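Local coordinates for protein 6-phospho-alpha-glucosidase (Merdibacter massiliensis, PDB 6VC6) that probably hydrolyses 6-phospho-alpha-glucosides to release glucose 6-phosphate, with NAD and a manganese ion bound, at residues Q45-E50 / R294-C299; M92-E97 / R283-I288; G119-V124 / G435-L440. One frame throughout, in Å; residues are numbered along the deposited sequence.

How the contacts relate
Contact 2 lies at the active site: its two helices grip the phosphate of the bound sugar phosphate, and the side chain of Val287 is about 5 Å from NAD. Contact 1, whose centre is about 20 Å from that of contact 2, is joined to it through the chain because helix 291-305 directly follows helix 283-289; its Phe296 side chain comes within about 6 Å of NAD. Contact 3 touches contact 2 directly: Asp96 OD2 meets Arg121 NH2 at 2.6 Å in a salt bridge, and the selenomethionines Met92 and Met436 pack together. Contacts 1 and 3 do not touch, their nearest atoms being about 17 Å apart.

Contact 1: Q45-E50 / R294-C299; sequences QQPIGE and RVFAEC
The chi1 of Ile48, -71°, sets CG1 opposite its carbonyl carbon, and the nearly extended chi2 then carries CD1 across to the phenyl ring of Phe296. Phe296, with chi1 at -86°, brings the end of its ring toward segment 45-50, where it meets that methyl. Ile48 CD1 lies 3.7 Å from Phe296 CZ and 3.8 Å from Phe296 CE1, approaching the ring aslant. Pro47 arrives differently: its CG sits at the edge of the ring, close to the ring plane, 4.0 Å from Phe296 CE1. Two apolar groups thus hold the same corner of the aromatic ring.

Three residues on, Cys299 fills the place where the backbones come nearest, the CA atoms of Ile48 and Cys299 being 6.3 Å apart. A small residue suits this spot: Cys299 CB rests 3.9 Å from Pro47 O, and its sulfur faces Ile48 more loosely, with SG 4.5 Å from Ile48 CG1. Pro47 has no N-H to give to the preceding turn, and helix 42-59 is kinked here; its rigid ring serves instead as an apolar surface. The axes of segments 45-50 and 294-299 cross at 53°, approaching to 9.4 Å. Helix 16-25 also packs here, Thr16 touching Ile48 and Pro17 touching Cys299, while Thr14 lies against Phe296 in the neighbourhood of NAD. The contact joins a helix of the N-terminal region, which in this family probably binds the nucleotide, to one of the C-terminal family region.

All four touching residues are buried, and what joins them is dispersion and the exclusion of water, without a polar bond between the two segments. Such an interface depends on complementary shape rather than on directed bonds.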
loop_
_atom_site.group_PDB
_atom_site.type_symbol
_atom_site.label_atom_id
_atom_site.label_comp_id
_atom_site.label_asym_id
_atom_site.label_seq_id
_atom_site.Cartn_x
_atom_site.Cartn_y
_atom_site.Cartn_z
ATOM N N GLN A 45 -3.395 -0.579 -20.835
ATOM C CA GLN A 45 -4.075 -1.783 -20.376
ATOM C C GLN A 45 -4.180 -2.853 -21.457
ATOM O O GLN A 45 -4.317 -4.036 -21.126
ATOM C CB GLN A 45 -5.473 -1.421 -19.868
ATOM C CG GLN A 45 -6.207 -2.549 -19.160
ATOM C CD GLN A 45 -7.593 -2.143 -18.701
ATOM O OE1 GLN A 45 -7.944 -2.307 -17.533
ATOM N NE2 GLN A 45 -8.389 -1.610 -19.621
ATOM N N GLN A 46 -4.099 -2.468 -22.732
ATOM C CA GLN A 46 -4.362 -3.416 -23.815
ATOM C C GLN A 46 -3.391 -4.591 -23.847
ATOM O O GLN A 46 -3.860 -5.740 -23.931
ATOM C CB GLN A 46 -4.381 -2.670 -25.154
ATOM C CG GLN A 46 -4.695 -3.557 -26.345
ATOM C CD GLN A 46 -4.453 -2.861 -27.668
ATOM O OE1 GLN A 46 -3.539 -3.217 -28.411
ATOM N NE2 GLN A 46 -5.274 -1.861 -27.969
ATOM N N PRO A 47 -2.065 -4.405 -23.800
ATOM C CA PRO A 47 -1.182 -5.584 -23.830
ATOM C C PRO A 47 -1.332 -6.478 -22.614
ATOM O O PRO A 47 -1.066 -7.683 -22.702
ATOM C CB PRO A 47 0.223 -4.970 -23.913
ATOM C CG PRO A 47 0.075 -3.612 -23.339
ATOM C CD PRO A 47 -1.286 -3.152 -23.756
ATOM N N ILE A 48 -1.753 -5.925 -21.475
ATOM C CA ILE A 48 -2.001 -6.755 -20.301
ATOM C C ILE A 48 -3.276 -7.567 -20.486
ATOM O O ILE A 48 -3.338 -8.746 -20.116
ATOM C CB ILE A 48 -2.054 -5.879 -19.037
ATOM C CG1 ILE A 48 -0.658 -5.350 -18.703
ATOM C CG2 ILE A 48 -2.625 -6.658 -17.863
ATOM C CD1 ILE A 48 -0.662 -4.126 -17.820
ATOM N N GLY A 49 -4.306 -6.958 -21.076
ATOM C CA GLY A 49 -5.548 -7.679 -21.301
ATOM C C GLY A 49 -5.420 -8.760 -22.356
ATOM O O GLY A 49 -6.007 -9.838 -22.226
ATOM N N GLU A 50 -4.658 -8.490 -23.418
ATOM C CA GLU A 50 -4.435 -9.509 -24.438
ATOM C C GLU A 50 -3.595 -10.660 -23.902
ATOM O O GLU A 50 -3.789 -11.810 -24.310
ATOM C CB GLU A 50 -3.773 -8.890 -25.669
ATOM C CG GLU A 50 -4.644 -7.874 -26.391
ATOM C CD GLU A 50 -5.921 -8.483 -26.938
ATOM O OE1 GLU A 50 -5.886 -9.650 -27.382
ATOM O OE2 GLU A 50 -6.963 -7.794 -26.922
ATOM N N ARG A 294 10.239 -5.131 -17.588
ATOM C CA ARG A 294 10.234 -6.588 -17.659
ATOM C C ARG A 294 8.818 -7.120 -17.827
ATOM O O ARG A 294 8.583 -8.031 -18.630
ATOM C CB ARG A 294 10.887 -7.185 -16.414
ATOM C CG ARG A 294 12.371 -6.897 -16.279
ATOM C CD ARG A 294 12.971 -7.666 -15.115
ATOM N NE ARG A 294 12.236 -7.432 -13.875
ATOM C CZ ARG A 294 12.592 -6.544 -12.952
ATOM N NH1 ARG A 294 13.677 -5.802 -13.127
ATOM N NH2 ARG A 294 11.863 -6.398 -11.854
ATOM N N VAL A 295 7.861 -6.550 -17.093
ATOM C CA VAL A 295 6.497 -7.066 -17.111
ATOM C C VAL A 295 5.832 -6.795 -18.456
ATOM O O VAL A 295 5.200 -7.683 -19.040
ATOM C CB VAL A 295 5.692 -6.466 -15.943
ATOM C CG1 VAL A 295 4.202 -6.512 -16.238
ATOM C CG2 VAL A 295 6.011 -7.205 -14.652
ATOM N N PHE A 296 5.967 -5.572 -18.976
ATOM C CA PHE A 296 5.347 -5.255 -20.258
ATOM C C PHE A 296 6.038 -5.969 -21.413
ATOM O O PHE A 296 5.402 -6.239 -22.438
ATOM C CB PHE A 296 5.346 -3.743 -20.487
ATOM C CG PHE A 296 4.161 -3.041 -19.885
ATOM C CD1 PHE A 296 2.958 -2.971 -20.568
ATOM C CD2 PHE A 296 4.250 -2.455 -18.633
ATOM C CE1 PHE A 296 1.867 -2.327 -20.015
ATOM C CE2 PHE A 296 3.162 -1.810 -18.075
ATOM C CZ PHE A 296 1.969 -1.746 -18.766
ATOM N N ALA A 297 7.327 -6.286 -21.270
ATOM C CA ALA A 297 8.032 -6.985 -22.341
ATOM C C ALA A 297 7.604 -8.443 -22.429
ATOM O O ALA A 297 7.505 -9.000 -23.530
ATOM C CB ALA A 297 9.544 -6.883 -22.139
ATOM N N GLU A 298 7.346 -9.075 -21.279
ATOM C CA GLU A 298 6.815 -10.411 -21.023
ATOM C C GLU A 298 5.529 -10.648 -21.805
ATOM O O GLU A 298 5.286 -11.758 -22.295
ATOM C CB GLU A 298 6.565 -10.604 -19.528
ATOM C CG GLU A 298 6.752 -12.047 -19.068
ATOM C CD GLU A 298 5.788 -12.470 -17.978
ATOM O OE1 GLU A 298 5.149 -13.532 -18.127
ATOM O OE2 GLU A 298 5.693 -11.758 -16.955
ATOM N N CYS A 299 4.636 -9.714 -21.464
ATOM C CA CYS A 299 3.297 -9.707 -22.046
ATOM C C CYS A 299 3.362 -9.570 -23.559
ATOM O O CYS A 299 2.614 -10.236 -24.281
ATOM C CB CYS A 299 2.465 -8.576 -21.439
ATOM S SG CYS A 299 2.100 -8.752 -19.673
#

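Contact 2: M92-E97 / R283-I288; sequences MRREDE and RADEVI. With G6P (6-O-phosphono-alpha-D-glucopyranose), chain F.
The phosphate end of the substrate pocket is built where segments 92-97 and 283-288 run roughly antiparallel, their axes at 151°, and each supplies an arginine, Arg93 and Arg283. Arg93 reaches out fully extended, chi1 179°, passing Ala284 CB, and its two terminal nitrogens fork the phosphate of G6P: NH1 lies 2.9 Å from G6P O1P and NH2 2.8 Å from G6P O2P. Arg283 is bent at chi2 and comes from another direction, giving NE to the same O2P (3.0 Å) and NH2 to G6P O3P. The two guanidinium planes stand 74° apart, and the anion between them probably offsets their charges.

Glu97 steadies Arg93, while Arg283 NH1 is held by Glu286 OE2 and by Asp238. Glu97 OE2 takes Arg93 NE from above the carboxylate plane, while OE1 accepts Ala284 N at 2.9 Å through its syn lone pair and also bonds Thr282, so one carboxylate holds both Arg93 and the start of the second helix. The small Ala284 allows the backbones to come close. Arg94 NE makes a salt bridge to the syn lone pair of Asp285 OD1. With Glu109, Asn147 and Arg291 also bonded to the ligand, this is the sugar-phosphate site of a family 4 glycosidase.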
loop_
_atom_site.group_PDB
_atom_site.type_symbol
_atom_site.label_atom_id
_atom_site.label_comp_id
_atom_site.label_asym_id
_atom_site.label_seq_id
_atom_site.Cartn_x
_atom_site.Cartn_y
_atom_site.Cartn_z
HETATM N N MSE A 92 4.498 10.896 -12.594
HETATM C CA MSE A 92 4.273 11.848 -11.512
HETATM C C MSE A 92 4.986 11.410 -10.233
HETATM O O MSE A 92 5.356 12.244 -9.408
HETATM C CB MSE A 92 2.776 12.031 -11.252
HETATM C CG MSE A 92 2.069 12.880 -12.300
HETATM SE SE MSE A 92 2.964 14.582 -12.665
HETATM C CE MSE A 92 2.989 15.315 -10.857
ATOM N N ARG A 93 5.174 10.098 -10.070
ATOM C CA ARG A 93 6.022 9.612 -8.986
ATOM C C ARG A 93 7.454 10.096 -9.167
ATOM O O ARG A 93 8.146 10.405 -8.189
ATOM C CB ARG A 93 5.976 8.085 -8.916
ATOM C CG ARG A 93 6.851 7.490 -7.818
ATOM C CD ARG A 93 6.863 5.968 -7.862
ATOM N NE ARG A 93 7.636 5.397 -6.762
ATOM C CZ ARG A 93 7.766 4.093 -6.535
ATOM N NH1 ARG A 93 7.173 3.217 -7.334
ATOM N NH2 ARG A 93 8.489 3.665 -5.509
ATOM N N ARG A 94 7.912 10.171 -10.418
ATOM C CA ARG A 94 9.231 10.721 -10.708
ATOM C C ARG A 94 9.325 12.175 -10.258
ATOM O O ARG A 94 10.314 12.584 -9.640
ATOM C CB ARG A 94 9.521 10.595 -12.204
ATOM C CG ARG A 94 10.978 10.758 -12.589
ATOM C CD ARG A 94 11.162 10.534 -14.081
ATOM N NE ARG A 94 12.569 10.475 -14.461
ATOM C CZ ARG A 94 13.301 11.538 -14.781
ATOM N NH1 ARG A 94 12.757 12.747 -14.767
ATOM N NH2 ARG A 94 14.576 11.392 -15.115
ATOM N N GLU A 95 8.295 12.971 -10.560
ATOM C CA GLU A 95 8.290 14.370 -10.147
ATOM C C GLU A 95 8.235 14.499 -8.629
ATOM O O GLU A 95 8.857 15.400 -8.056
ATOM C CB GLU A 95 7.112 15.104 -10.789
ATOM C CG GLU A 95 7.147 15.135 -12.309
ATOM C CD GLU A 95 8.129 16.156 -12.850
ATOM O OE1 GLU A 95 8.493 17.088 -12.103
ATOM O OE2 GLU A 95 8.534 16.029 -14.025
ATOM N N ASP A 96 7.491 13.609 -7.965
ATOM C CA ASP A 96 7.452 13.616 -6.507
ATOM C C ASP A 96 8.843 13.402 -5.920
ATOM O O ASP A 96 9.242 14.091 -4.975
ATOM C CB ASP A 96 6.498 12.533 -5.999
ATOM C CG ASP A 96 5.054 12.794 -6.385
ATOM O OD1 ASP A 96 4.711 13.957 -6.681
ATOM O OD2 ASP A 96 4.263 11.828 -6.390
ATOM N N GLU A 97 9.596 12.452 -6.474
ATOM C CA GLU A 97 10.896 12.112 -5.911
ATOM C C GLU A 97 11.966 13.121 -6.310
ATOM O O GLU A 97 12.784 13.521 -5.474
ATOM C CB GLU A 97 11.294 10.701 -6.348
ATOM C CG GLU A 97 10.566 9.585 -5.609
ATOM C CD GLU A 97 10.646 8.267 -6.356
ATOM O OE1 GLU A 97 11.227 8.254 -7.460
ATOM O OE2 GLU A 97 10.138 7.244 -5.847
ATOM N N ARG A 283 13.906 6.064 -7.417
ATOM C CA ARG A 283 13.268 4.750 -7.396
ATOM C C ARG A 283 12.234 4.617 -8.508
ATOM O O ARG A 283 12.063 3.533 -9.080
ATOM C CB ARG A 283 12.628 4.506 -6.028
ATOM C CG ARG A 283 11.825 3.218 -5.922
ATOM C CD ARG A 283 12.673 1.994 -6.227
ATOM N NE ARG A 283 11.873 0.771 -6.234
ATOM C CZ ARG A 283 12.309 -0.407 -6.665
ATOM N NH1 ARG A 283 13.544 -0.530 -7.130
ATOM N NH2 ARG A 283 11.508 -1.465 -6.634
ATOM N N ALA A 284 11.533 5.709 -8.829
ATOM C CA ALA A 284 10.593 5.677 -9.944
ATOM C C ALA A 284 11.303 5.347 -11.249
ATOM O O ALA A 284 10.755 4.640 -12.103
ATOM C CB ALA A 284 9.857 7.011 -10.055
ATOM N N ASP A 285 12.531 5.844 -11.418
ATOM C CA ASP A 285 13.321 5.479 -12.588
ATOM C C ASP A 285 13.754 4.018 -12.526
ATOM O O ASP A 285 13.826 3.342 -13.559
ATOM C CB ASP A 285 14.538 6.396 -12.708
ATOM C CG ASP A 285 14.155 7.853 -12.875
ATOM O OD1 ASP A 285 13.385 8.164 -13.809
ATOM O OD2 ASP A 285 14.623 8.688 -12.072
ATOM N N GLU A 286 14.049 3.516 -11.322
ATOM C CA GLU A 286 14.387 2.104 -11.168
ATOM C C GLU A 286 13.216 1.215 -11.563
ATOM O O GLU A 286 13.403 0.178 -12.211
ATOM C CB GLU A 286 14.804 1.808 -9.728
ATOM C CG GLU A 286 15.939 2.657 -9.194
ATOM C CD GLU A 286 16.158 2.441 -7.709
ATOM O OE1 GLU A 286 16.589 3.392 -7.024
ATOM O OE2 GLU A 286 15.892 1.320 -7.226
ATOM N N VAL A 287 12.000 1.602 -11.171
ATOM C CA VAL A 287 10.818 0.832 -11.537
ATOM C C VAL A 287 10.573 0.914 -13.035
ATOM O O VAL A 287 10.252 -0.092 -13.680
ATOM C CB VAL A 287 9.594 1.312 -10.739
ATOM C CG1 VAL A 287 8.331 0.625 -11.238
ATOM C CG2 VAL A 287 9.797 1.059 -9.254
ATOM N N ILE A 288 10.712 2.109 -13.614
ATOM C CA ILE A 288 10.539 2.232 -15.055
ATOM C C ILE A 288 11.559 1.371 -15.786
ATOM O O ILE A 288 11.215 0.655 -16.728
ATOM C CB ILE A 288 10.608 3.706 -15.489
ATOM C CG1 ILE A 288 9.378 4.459 -14.978
ATOM C CG2 ILE A 288 10.663 3.807 -17.008
ATOM C CD1 ILE A 288 9.421 5.953 -15.228
HETATM C C1 G6P F . 6.306 -1.448 -0.117
HETATM C C2 G6P F . 4.937 -0.888 0.293
HETATM C C3 G6P F . 4.119 -0.324 -0.854
HETATM C C4 G6P F . 5.032 0.456 -1.771
HETATM C C5 G6P F . 5.962 -0.541 -2.436
HETATM C C6 G6P F . 6.982 0.205 -3.285
HETATM O O1 G6P F . 6.406 -2.816 0.303
HETATM O O2 G6P F . 4.181 -1.918 0.944
HETATM O O3 G6P F . 3.077 0.525 -0.362
HETATM O O4 G6P F . 4.250 1.130 -2.761
HETATM O O5 G6P F . 6.697 -1.339 -1.501
HETATM O O6 G6P F . 7.438 -0.660 -4.319
HETATM P P G6P F . 8.282 -0.077 -5.557
HETATM O O1P G6P F . 7.207 0.416 -6.497
HETATM O O2P G6P F . 9.135 1.015 -4.955
HETATM O O3P G6P F . 9.071 -1.267 -6.048
#

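Contact 3: G119-V124 / G435-L440; sequences GLRSCV and GMWPEL
A CH-pi contact joins Leu120 and Trp437. Leu120 CD1 stands over the six-membered ring, 3.4 Å from its centroid and only 4° off the normal, a CH-pi contact of nearly ideal placement. Leu120 CB comes down on the same indole further along, 3.4 Å from Trp437 NE1, so CB and CD1 touch different parts of the indole, the two side chains crossing at a slant. A flat, broad side chain suits this place because it accepts a leucine on its face and still offers an edge: Arg121 CG lies at that edge, near the ring plane, 3.7 Å from Trp437 CD1.

Aliphatic packing extends the surface on either side of Trp437 in sequence. Val124 CG2 touches Pro438 CD at 3.7 Å, and the methylene chain of Arg121 runs alongside selenomethionine Met436, with CD 3.9 Å from its CB. Leu440 adds a looser touch to Leu120.

Polar ends are satisfied beyond the two segments. Bent at chi3 (-57°), Arg121 directs its guanidinium to Asp96, Asn433 and the carbonyl of Ala87, which fix its rotation. Trp437 NE1 bonds the carbonyl of Ala117, tying the indole to helix 113-136, a turn before Arg121.

Helix 113-136 belongs to the crossover between parallel strands 80-83 and 141-144 of the Rossmann-like sheet, and the irregular C-terminal tail packs against it, together with helix 378-400.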
loop_
_atom_site.group_PDB
_atom_site.type_symbol
_atom_site.label_atom_id
_atom_site.label_comp_id
_atom_site.label_asym_id
_atom_site.label_seq_id
_atom_site.Cartn_x
_atom_site.Cartn_y
_atom_site.Cartn_z
ATOM N N GLY A 119 -0.511 11.829 -2.310
ATOM C CA GLY A 119 -1.750 11.710 -1.559
ATOM C C GLY A 119 -2.843 12.627 -2.073
ATOM O O GLY A 119 -4.009 12.234 -2.150
ATOM N N LEU A 120 -2.481 13.860 -2.433
ATOM C CA LEU A 120 -3.476 14.797 -2.945
ATOM C C LEU A 120 -4.027 14.337 -4.289
ATOM O O LEU A 120 -5.221 14.502 -4.565
ATOM C CB LEU A 120 -2.873 16.197 -3.055
ATOM C CG LEU A 120 -2.769 16.976 -1.742
ATOM C CD1 LEU A 120 -2.301 18.402 -1.992
ATOM C CD2 LEU A 120 -4.100 16.965 -1.003
ATOM N N ARG A 121 -3.174 13.758 -5.137
ATOM C CA ARG A 121 -3.654 13.195 -6.395
ATOM C C ARG A 121 -4.572 12.005 -6.146
ATOM O O ARG A 121 -5.588 11.842 -6.831
ATOM C CB ARG A 121 -2.475 12.779 -7.274
ATOM C CG ARG A 121 -1.669 13.935 -7.837
ATOM C CD ARG A 121 -0.787 13.478 -8.991
ATOM N NE ARG A 121 0.113 12.394 -8.605
ATOM C CZ ARG A 121 1.268 12.570 -7.970
ATOM N NH1 ARG A 121 1.671 13.790 -7.641
ATOM N NH2 ARG A 121 2.023 11.523 -7.662
ATOM N N SER A 122 -4.228 11.166 -5.167
ATOM C CA SER A 122 -5.033 9.979 -4.896
ATOM C C SER A 122 -6.376 10.348 -4.278
ATOM O O SER A 122 -7.392 9.711 -4.575
ATOM C CB SER A 122 -4.263 9.022 -3.987
ATOM O OG SER A 122 -3.141 8.480 -4.660
ATOM N N CYS A 123 -6.403 11.373 -3.421
ATOM C CA CYS A 123 -7.665 11.810 -2.829
ATOM C C CYS A 123 -8.684 12.171 -3.901
ATOM O O CYS A 123 -9.858 11.796 -3.807
ATOM C CB CYS A 123 -7.432 13.002 -1.901
ATOM S SG CYS A 123 -6.646 12.604 -0.329
ATOM N N VAL A 124 -8.248 12.897 -4.932
ATOM C CA VAL A 124 -9.158 13.316 -5.994
ATOM C C VAL A 124 -9.653 12.109 -6.782
ATOM O O VAL A 124 -10.856 11.952 -7.020
ATOM C CB VAL A 124 -8.468 14.343 -6.910
ATOM C CG1 VAL A 124 -9.318 14.619 -8.141
ATOM C CG2 VAL A 124 -8.185 15.629 -6.147
ATOM N N GLY A 435 -3.271 20.063 -12.955
ATOM C CA GLY A 435 -4.585 19.527 -13.258
ATOM C C GLY A 435 -4.928 18.247 -12.525
ATOM O O GLY A 435 -5.841 17.522 -12.934
HETATM N N MSE A 436 -4.218 17.958 -11.439
HETATM C CA MSE A 436 -4.404 16.697 -10.729
HETATM C C MSE A 436 -4.672 16.890 -9.238
HETATM O O MSE A 436 -5.080 15.956 -8.547
HETATM C CB MSE A 436 -3.179 15.803 -10.923
HETATM C CG MSE A 436 -2.969 15.347 -12.358
HETATM SE SE MSE A 436 -1.116 14.870 -12.733
HETATM C CE MSE A 436 -0.372 16.658 -12.910
ATOM N N TRP A 437 -4.437 18.095 -8.751
ATOM C CA TRP A 437 -4.652 18.451 -7.359
ATOM C C TRP A 437 -5.975 19.180 -7.192
ATOM O O TRP A 437 -6.534 19.706 -8.158
ATOM C CB TRP A 437 -3.515 19.350 -6.859
ATOM C CG TRP A 437 -2.351 18.623 -6.268
ATOM C CD1 TRP A 437 -2.017 17.312 -6.454
ATOM C CD2 TRP A 437 -1.360 19.170 -5.391
ATOM N NE1 TRP A 437 -0.878 17.012 -5.748
ATOM C CE2 TRP A 437 -0.455 18.135 -5.086
ATOM C CE3 TRP A 437 -1.151 20.435 -4.834
ATOM C CZ2 TRP A 437 0.641 18.327 -4.249
ATOM C CZ3 TRP A 437 -0.063 20.623 -4.004
ATOM C CH2 TRP A 437 0.818 19.574 -3.718
ATOM N N PRO A 438 -6.512 19.233 -5.977
ATOM C CA PRO A 438 -7.574 20.201 -5.695
ATOM C C PRO A 438 -6.997 21.606 -5.668
ATOM O O PRO A 438 -5.796 21.810 -5.482
ATOM C CB PRO A 438 -8.089 19.779 -4.316
ATOM C CG PRO A 438 -6.915 19.115 -3.678
ATOM C CD PRO A 438 -6.197 18.406 -4.797
ATOM N N GLU A 439 -7.870 22.587 -5.876
ATOM C CA GLU A 439 -7.441 23.974 -5.786
ATOM C C GLU A 439 -7.018 24.291 -4.357
ATOM O O GLU A 439 -7.630 23.821 -3.394
ATOM C CB GLU A 439 -8.558 24.916 -6.229
ATOM C CG GLU A 439 -8.140 25.925 -7.288
ATOM C CD GLU A 439 -9.198 26.985 -7.525
ATOM O OE1 GLU A 439 -9.436 27.804 -6.615
ATOM O OE2 GLU A 439 -9.801 27.001 -8.616
ATOM N N LEU A 440 -5.953 25.074 -4.220
ATOM C CA LEU A 440 -5.426 25.473 -2.917
ATOM C C LEU A 440 -5.383 26.996 -2.881
ATOM O O LEU A 440 -4.474 27.613 -3.443
ATOM C CB LEU A 440 -4.047 24.865 -2.670
ATOM C CG LEU A 440 -3.978 23.339 -2.569
ATOM C CD1 LEU A 440 -2.562 22.887 -2.244
ATOM C CD2 LEU A 440 -4.962 22.819 -1.532
#